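Local coordinates for lectin (Colocasia esculenta, PDB 5T1X), which binds mannose through a bulb-type lectin domain, this chain being one part of a lectin that agglutinates rabbit erythrocytes, at residues G16-K19 and D24-M27. Residues are numbered along the deposited sequence; the frame is centred on the assembly and turned at random.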
loop_
_atom_site.group_PDB
_atom_site.type_symbol
_atom_site.label_atom_id
_atom_site.label_comp_id
_atom_site.label_asym_id
_atom_site.label_seq_id
_atom_site.Cartn_x
_atom_site.Cartn_y
_atom_site.Cartn_z
ATOM N N GLY A 16 8.829 -10.080 -14.190
ATOM C CA GLY A 16 8.060 -10.111 -12.950
ATOM C C GLY A 16 6.746 -9.365 -13.072
ATOM O O GLY A 16 6.586 -8.511 -13.951
ATOM N N HIS A 17 5.796 -9.690 -12.185
ATOM C CA HIS A 17 4.473 -9.067 -12.182
ATOM C C HIS A 17 4.048 -8.474 -10.863
ATOM O O HIS A 17 4.389 -8.989 -9.799
ATOM C CB HIS A 17 3.384 -10.111 -12.497
ATOM C CG HIS A 17 3.510 -10.833 -13.795
ATOM N ND1 HIS A 17 2.624 -10.612 -14.826
ATOM C CD2 HIS A 17 4.342 -11.834 -14.143
ATOM C CE1 HIS A 17 2.967 -11.454 -15.784
ATOM N NE2 HIS A 17 4.004 -12.201 -15.422
ATOM N N LEU A 18 3.198 -7.448 -10.960
ATOM C CA LEU A 18 2.302 -6.916 -9.935
ATOM C C LEU A 18 0.922 -7.105 -10.528
ATOM O O LEU A 18 0.761 -6.837 -11.719
ATOM C CB LEU A 18 2.554 -5.459 -9.541
ATOM C CG LEU A 18 3.876 -5.073 -8.866
ATOM C CD1 LEU A 18 3.786 -3.650 -8.366
ATOM C CD2 LEU A 18 4.225 -5.989 -7.687
ATOM N N LYS A 19 -0.059 -7.625 -9.768
ATOM C CA LYS A 19 -1.368 -7.860 -10.375
ATOM C C LYS A 19 -2.484 -7.551 -9.407
ATOM O O LYS A 19 -2.403 -7.898 -8.230
ATOM C CB LYS A 19 -1.481 -9.320 -10.879
ATOM C CG LYS A 19 -2.729 -9.629 -11.710
ATOM C CD LYS A 19 -2.666 -11.028 -12.309
ATOM C CE LYS A 19 -3.875 -11.399 -13.136
ATOM N NZ LYS A 19 -3.955 -10.622 -14.404
ATOM N N ASP A 24 -2.454 -5.986 -14.899
ATOM C CA ASP A 24 -1.194 -6.712 -14.800
ATOM C C ASP A 24 0.003 -5.845 -15.200
ATOM O O ASP A 24 0.194 -5.549 -16.385
ATOM C CB ASP A 24 -1.285 -7.963 -15.701
ATOM C CG ASP A 24 -0.178 -8.982 -15.550
ATOM O OD1 ASP A 24 0.692 -8.790 -14.674
ATOM O OD2 ASP A 24 -0.194 -9.992 -16.301
ATOM N N LEU A 25 0.822 -5.468 -14.206
ATOM C CA LEU A 25 2.031 -4.676 -14.418
ATOM C C LEU A 25 3.186 -5.629 -14.638
ATOM O O LEU A 25 3.486 -6.436 -13.758
ATOM C CB LEU A 25 2.305 -3.742 -13.220
ATOM C CG LEU A 25 3.530 -2.834 -13.357
ATOM C CD1 LEU A 25 3.235 -1.603 -14.238
ATOM C CD2 LEU A 25 4.034 -2.406 -11.997
ATOM N N VAL A 26 3.824 -5.551 -15.817
ATOM C CA VAL A 26 4.918 -6.455 -16.150
ATOM C C VAL A 26 6.214 -5.676 -16.456
ATOM O O VAL A 26 6.222 -4.787 -17.316
ATOM C CB VAL A 26 4.548 -7.406 -17.326
ATOM C CG1 VAL A 26 5.599 -8.501 -17.503
ATOM C CG2 VAL A 26 3.163 -8.029 -17.141
ATOM N N MET A 27 7.307 -6.032 -15.753
ATOM C CA MET A 27 8.646 -5.501 -16.027
ATOM C C MET A 27 9.211 -6.459 -17.057
ATOM O O MET A 27 9.671 -7.537 -16.702
ATOM C CB MET A 27 9.491 -5.401 -14.736
ATOM C CG MET A 27 10.942 -4.968 -14.968
ATOM S SD MET A 27 11.119 -3.251 -15.499
ATOM C CE MET A 27 11.309 -3.478 -17.269
#
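Asp-24 OD1 accepts a short bond from the imidazole of His-17, with ND1 and OD1 2.7 Å apart and a nearly straight N-H...O angle of 172°. OD1 offers its syn lone pair and lies in the ring plane, an edge approach; the carboxylate and imidazole planes, 20° apart, are nearly coplanar. In His-17, chi1 sets CG beside the backbone N, and chi2 (-110°) presents the ND1 edge to Asp-24. Val-26 packs against the imidazole by van der Waals contact, CG1 over one face and CG2 3.5 Å from ND1. The Lys-19 chain, extended to CE, turns at chi4, leaving NZ 4.3 Å from Asp-24 OD2, too long for a salt bridge; NZ bonds weakly to Gly-21 O in the turn.

On the face bearing Leu-18 and Leu-25, these side chains run side by side, Leu-18 CD1 lying 3.8 Å from Leu-25 CD2. Their backbones form an antiparallel hydrogen-bonded pair, Leu-25 N to Leu-18 O at 2.8 Å and Leu-18 N to Leu-25 O at 3.0 Å.

In this beta hairpin, 16-20 is an outermost strand, within the chain, of one of the three beta-prism II sheets of GNA-related lectins; strand 33-36 flanks 23-27, placing Leu-25 on Leu-33 and Leu-35, and Val-26 on the mannose-binding Tyr-36.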